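Local coordinates for probable primosomal replication protein n (Ralstonia solanacearum, PDB 4FDB), which probably binds single-stranded DNA as a homodimer and takes part in restarting stalled replication forks by stabilising the helicase PriA on DNA during primosome assembly, at the interface of chains A and B. Sequence-based numbering; all coordinates share one arbitrary frame. Chains: chain A/B, Probable primosomal replication protein n.

Contact 1: the interface of chains A and B. Residues chain A 3, 5, 50, 77, 87; chain B 5, 49-50, 77.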
# COMPACT_ATOMS: atom_id res chain seq x y z
N ASN A 3 5.01 8.17 -1.96
CA ASN A 3 4.38 6.87 -2.17
C ASN A 3 5.27 5.95 -1.37
O ASN A 3 6.29 5.50 -1.87
CB ASN A 3 4.38 6.52 -3.66
CG ASN A 3 4.09 5.03 -3.95
OD1 ASN A 3 3.70 4.25 -3.08
ND2 ASN A 3 4.32 4.64 -5.20
N LEU A 5 5.18 2.74 1.61
CA LEU A 5 4.51 1.76 2.44
C LEU A 5 5.52 1.19 3.42
O LEU A 5 6.63 0.83 3.03
CB LEU A 5 3.96 0.62 1.57
CG LEU A 5 3.31 -0.53 2.38
CD1 LEU A 5 2.09 -0.00 3.14
CD2 LEU A 5 2.91 -1.71 1.51
N ILE A 50 -0.16 -9.67 0.40
CA ILE A 50 0.15 -8.71 -0.65
C ILE A 50 1.31 -9.21 -1.50
O ILE A 50 2.28 -9.77 -0.98
CB ILE A 50 0.43 -7.32 -0.05
CG1 ILE A 50 0.54 -6.25 -1.15
CG2 ILE A 50 1.68 -7.36 0.85
CD1 ILE A 50 0.70 -4.82 -0.59
N LEU A 77 4.35 1.40 -3.73
CA LEU A 77 3.40 0.64 -4.53
C LEU A 77 3.56 0.98 -6.01
O LEU A 77 3.90 2.10 -6.35
CB LEU A 77 1.97 0.96 -4.12
CG LEU A 77 1.60 0.53 -2.70
CD1 LEU A 77 0.16 0.97 -2.39
CD2 LEU A 77 1.76 -0.97 -2.54
N LEU A 87 -1.77 -4.34 -8.10
CA LEU A 87 -0.62 -3.61 -7.57
C LEU A 87 0.40 -4.56 -6.94
O LEU A 87 0.07 -5.66 -6.53
CB LEU A 87 -1.05 -2.60 -6.52
CG LEU A 87 -2.00 -1.47 -6.95
CD1 LEU A 87 -2.15 -0.50 -5.79
CD2 LEU A 87 -1.46 -0.78 -8.20
N LEU B 5 0.68 3.43 4.97
CA LEU B 5 0.89 3.92 3.63
C LEU B 5 0.78 5.45 3.66
O LEU B 5 -0.16 5.99 4.24
CB LEU B 5 -0.18 3.37 2.68
CG LEU B 5 -0.09 3.92 1.24
CD1 LEU B 5 1.24 3.51 0.60
CD2 LEU B 5 -1.24 3.46 0.36
N SER B 49 -3.70 3.59 -9.94
CA SER B 49 -4.87 4.03 -9.19
C SER B 49 -5.11 3.03 -8.07
O SER B 49 -4.72 1.86 -8.19
CB SER B 49 -6.08 4.12 -10.10
OG SER B 49 -5.88 5.14 -11.07
N ILE B 50 -5.71 3.50 -6.99
CA ILE B 50 -5.93 2.61 -5.85
C ILE B 50 -7.29 2.92 -5.21
O ILE B 50 -7.68 4.08 -5.09
CB ILE B 50 -4.78 2.74 -4.83
CG1 ILE B 50 -4.89 1.67 -3.74
CG2 ILE B 50 -4.71 4.16 -4.26
CD1 ILE B 50 -3.69 1.67 -2.77
N LEU B 77 -3.37 -0.38 4.82
CA LEU B 77 -4.00 -1.27 3.86
C LEU B 77 -4.84 -2.33 4.58
O LEU B 77 -4.51 -2.74 5.68
CB LEU B 77 -2.95 -1.99 3.02
CG LEU B 77 -2.12 -1.08 2.12
CD1 LEU B 77 -1.06 -1.91 1.39
CD2 LEU B 77 -3.01 -0.35 1.13
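An apolar patch of the PriB homodimer interface lies where the OB-fold sheets of the two subunits face each other, with leucine and isoleucine side chains from strands 3-14, 44-55, 70-79 and 87-96 meeting across the two-fold axis. A:Leu77 reaches over with its CD1 methyl, which touches two groups of chain B: the CD1 of B:Ile50 at 3.9 Å and the CD2 of B:Leu5 at 4.0 Å. The side chains of A:Leu77 and B:Ile50 cross at about a right angle and meet through their terminal methyls. B:Ile50 gets that far because CG1 stands anti to the backbone N (chi1 -171°) and the chain runs on extended to CD1. Beside A:Leu77, A:Leu87 brings its CD1 to within 4.0 Å of the same B:Ile50 CD1, so that two leucines of chain A share this methyl. The symmetry mates repeat the scheme, B:Leu77 CD1 lying 3.9 Å from A:Ile50 CD1. Nearer the axis A:Leu5 and B:Leu5 pair in an antiparallel bridge, and each lays its CD1 against the other's CB at 4.1 Å. Behind this layer the A:Asn3 carboxamide ties strand 3-14 to strand 70-79 and should steady A:Leu77: its OD1 accepts the A:Leu77 amide N at 3.0 Å, while its ND2 gives a bond to A:Leu77 O at 2.8 Å, lying in the carbonyl plane on a lone pair.

Contact 2: the interface of chains A and B. Residues chain A 3-6; chain B 4-6.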
# COMPACT_ATOMS: atom_id res chain seq x y z
N ASN A 3 5.01 8.17 -1.96
CA ASN A 3 4.38 6.87 -2.17
C ASN A 3 5.27 5.95 -1.37
O ASN A 3 6.29 5.50 -1.87
CB ASN A 3 4.38 6.52 -3.66
CG ASN A 3 4.09 5.03 -3.95
OD1 ASN A 3 3.70 4.25 -3.08
ND2 ASN A 3 4.32 4.64 -5.20
N ARG A 4 4.88 5.70 -0.12
CA ARG A 4 5.75 4.94 0.79
C ARG A 4 4.92 4.04 1.69
O ARG A 4 4.07 4.52 2.43
CB ARG A 4 6.57 5.90 1.65
CG ARG A 4 7.53 5.22 2.63
CD ARG A 4 8.54 6.22 3.19
NE ARG A 4 9.52 5.58 4.06
CZ ARG A 4 9.53 5.68 5.39
NH1 ARG A 4 10.46 5.06 6.10
NH2 ARG A 4 8.62 6.43 6.00
N LEU A 5 5.18 2.74 1.61
CA LEU A 5 4.51 1.76 2.44
C LEU A 5 5.52 1.19 3.42
O LEU A 5 6.63 0.83 3.03
CB LEU A 5 3.96 0.62 1.57
CG LEU A 5 3.31 -0.53 2.38
CD1 LEU A 5 2.09 -0.00 3.14
CD2 LEU A 5 2.91 -1.71 1.51
N GLN A 6 5.15 1.16 4.70
CA GLN A 6 5.94 0.46 5.72
C GLN A 6 5.09 -0.70 6.18
O GLN A 6 3.94 -0.52 6.53
CB GLN A 6 6.20 1.37 6.91
CG GLN A 6 6.96 2.64 6.60
CD GLN A 6 6.88 3.61 7.76
OE1 GLN A 6 5.99 4.46 7.82
NE2 GLN A 6 7.81 3.48 8.70
N ARG B 4 1.50 1.02 7.29
CA ARG B 4 1.27 2.46 7.10
C ARG B 4 1.65 2.87 5.69
O ARG B 4 2.79 2.71 5.28
CB ARG B 4 2.12 3.25 8.10
CG ARG B 4 1.96 4.76 8.02
CD ARG B 4 2.54 5.44 9.25
NE ARG B 4 2.32 6.89 9.24
CZ ARG B 4 3.27 7.79 8.99
NH1 ARG B 4 2.98 9.08 8.99
NH2 ARG B 4 4.52 7.40 8.74
N LEU B 5 0.68 3.43 4.97
CA LEU B 5 0.89 3.92 3.63
C LEU B 5 0.78 5.45 3.66
O LEU B 5 -0.16 5.99 4.24
CB LEU B 5 -0.18 3.37 2.68
CG LEU B 5 -0.09 3.92 1.24
CD1 LEU B 5 1.24 3.51 0.60
CD2 LEU B 5 -1.24 3.46 0.36
N GLN B 6 1.76 6.12 3.07
CA GLN B 6 1.69 7.57 2.84
C GLN B 6 1.61 7.76 1.35
O GLN B 6 2.43 7.22 0.62
CB GLN B 6 2.94 8.25 3.35
CG GLN B 6 3.23 8.08 4.83
CD GLN B 6 4.63 8.51 5.17
OE1 GLN B 6 5.56 7.70 5.16
NE2 GLN B 6 4.80 9.80 5.46
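Strands 3-14 of the two chains run antiparallel and join edge to edge, A:Arg4 bridging B:Gln6 and A:Gln6 bridging B:Arg4 on either side of the central A:Leu5 and B:Leu5. Backbone bonds in both directions knit this part of the ladder and carry the sheet from one subunit of the PriB dimer into the other. A:Arg4 N gives its hydrogen to B:Gln6 O at 3.0 Å, and B:Gln6 N returns one to A:Arg4 O at 2.9 Å; the two-fold axis repeats both around A:Gln6 and B:Arg4. On one side of the ladder A:Arg4 and B:Gln6 lie alongside each other, pointing the same way. The arginines are poorly ordered, so the details of this pairing are tentative and the link is probably loose. As modelled, the arginine stretches out from CG to NE, and A:Arg4 CD passes 3.9 Å from B:Gln6 OE1. Beyond it A:Arg4 NH2 makes a weak bond to the carboxamide oxygen B:Gln6 OE1 at 3.4 Å, with the guanidinium and amide planes turned 71° apart. In the same model A:Gln6 CG lies over one face of the A:Arg4 guanidinium, towards the rim. On the opposite side of the ladder the leucines point into the core, and A:Leu5 CD1 rests 3.5 Å from the carbonyl oxygen B:Arg4 O.

Contact 3: the interface of chains A and B. Residues chain A 5-8, 33, 48; chain B 2-3.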
# COMPACT_ATOMS: atom_id res chain seq x y z
N LEU A 5 5.18 2.74 1.61
CA LEU A 5 4.51 1.76 2.44
C LEU A 5 5.52 1.19 3.42
O LEU A 5 6.63 0.83 3.03
CB LEU A 5 3.96 0.62 1.57
CG LEU A 5 3.31 -0.53 2.38
CD1 LEU A 5 2.09 -0.00 3.14
CD2 LEU A 5 2.91 -1.71 1.51
N GLN A 6 5.15 1.16 4.70
CA GLN A 6 5.94 0.46 5.72
C GLN A 6 5.09 -0.70 6.18
O GLN A 6 3.94 -0.52 6.53
CB GLN A 6 6.20 1.37 6.91
CG GLN A 6 6.96 2.64 6.60
CD GLN A 6 6.88 3.61 7.76
OE1 GLN A 6 5.99 4.46 7.82
NE2 GLN A 6 7.81 3.48 8.70
N LEU A 7 5.66 -1.90 6.20
CA LEU A 7 4.87 -3.07 6.51
C LEU A 7 5.75 -4.07 7.23
O LEU A 7 6.86 -4.34 6.78
CB LEU A 7 4.32 -3.68 5.22
CG LEU A 7 3.20 -4.72 5.39
CD1 LEU A 7 1.94 -4.05 5.93
CD2 LEU A 7 2.88 -5.39 4.07
N VAL A 8 5.28 -4.56 8.37
CA VAL A 8 5.92 -5.70 9.01
C VAL A 8 5.09 -6.92 8.67
O VAL A 8 3.92 -6.98 9.01
CB VAL A 8 5.98 -5.53 10.52
CG1 VAL A 8 6.36 -6.85 11.20
CG2 VAL A 8 6.96 -4.43 10.88
N TYR A 33 0.34 -10.06 6.12
CA TYR A 33 0.25 -9.15 7.24
C TYR A 33 -0.84 -9.58 8.21
O TYR A 33 -1.96 -9.94 7.82
CB TYR A 33 -0.05 -7.70 6.76
CG TYR A 33 -0.25 -6.77 7.94
CD1 TYR A 33 0.83 -6.14 8.54
CD2 TYR A 33 -1.51 -6.55 8.48
CE1 TYR A 33 0.65 -5.32 9.65
CE2 TYR A 33 -1.70 -5.73 9.57
CZ TYR A 33 -0.61 -5.13 10.16
OH TYR A 33 -0.80 -4.32 11.25
N PHE A 48 -4.18 -9.45 5.76
CA PHE A 48 -4.22 -9.56 4.31
C PHE A 48 -2.90 -10.11 3.81
O PHE A 48 -1.90 -10.15 4.55
CB PHE A 48 -4.52 -8.19 3.65
CG PHE A 48 -3.47 -7.14 3.91
CD1 PHE A 48 -2.41 -6.96 3.02
CD2 PHE A 48 -3.55 -6.32 5.02
CE1 PHE A 48 -1.44 -6.00 3.25
CE2 PHE A 48 -2.58 -5.35 5.25
CZ PHE A 48 -1.53 -5.19 4.37
N ILE B 2 3.65 -2.76 12.06
CA ILE B 2 3.37 -1.55 11.28
C ILE B 2 2.71 -1.88 9.95
O ILE B 2 3.01 -2.88 9.31
CB ILE B 2 4.62 -0.65 11.07
CG1 ILE B 2 4.19 0.75 10.61
CG2 ILE B 2 5.56 -1.26 10.06
CD1 ILE B 2 5.33 1.74 10.48
N ASN B 3 1.76 -1.04 9.56
CA ASN B 3 1.07 -1.14 8.28
C ASN B 3 0.66 0.29 8.03
O ASN B 3 -0.37 0.74 8.53
CB ASN B 3 -0.15 -2.06 8.41
CG ASN B 3 -1.15 -1.94 7.25
OD1 ASN B 3 -0.90 -1.30 6.22
ND2 ASN B 3 -2.32 -2.53 7.44
O HOH W 1 -3.00 -2.71 10.37
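Strand 3-14 of chain A receives the N-terminal end of chain B, where loop residue B:Ile2 leads into the B strand 3-14; strands 25-37 and 44-55 of the A-chain OB-fold supply aromatic rings beside it. The backbone pairing of this PriB-family dimer continues here: A:Val8 N donates to B:Ile2 O at 3.0 Å, and A:Leu7 bridges B:Asn3 antiparallel. B:Ile2 spreads its two branches along the A strand. B:Ile2 CG2 meets A:Val8 CG2 at 3.6 Å, the side chains crossing at about a right angle. Its CG1 stands anti to the backbone N (chi1 -164°) and the arm runs on extended, carrying B:Ile2 CD1 to the A:Gln6 carboxamide, 3.5 Å from A:Gln6 NE2. B:Asn3 turns its side chain the other way, over A:Tyr33 and beside A:Leu7, towards A:Phe48. B:Asn3 CB sits over the face of the A:Tyr33 ring, 3.9 Å from the centroid, in a CH-pi contact. Alongside runs A:Leu7, whose CD1 lies 3.8 Å from B:Asn3 CB. Further out, B:Asn3 ND2 approaches A:Phe48 at its edge, in the ring plane, 3.6 Å from A:Phe48 CE2; the amide and this ring are inclined by 58°. B:Asn3 ND2 and the phenol A:Tyr33 OH share a water, 3.0 Å from the nitrogen and 2.9 Å from the oxygen.

All three contacts belong to the same homodimer interface and centre on strand 3-14. Between the centres of their C-alpha atoms, contact 1 lies about 7 Å from contact 2 and about 10 Å from contact 3, with about 8 Å separating contacts 2 and 3. A:Leu5 belongs to all three; A:Asn3 and B:Leu5 link contacts 1 and 2, and A:Gln6 links contacts 2 and 3. One short stretch of strand thus serves both as a sheet edge, in contacts 2 and 3, and as part of the greasy layer of contact 1. Two-fold symmetry repeats every arrangement, joining the two OB-folds through a continuous intersubunit pairing.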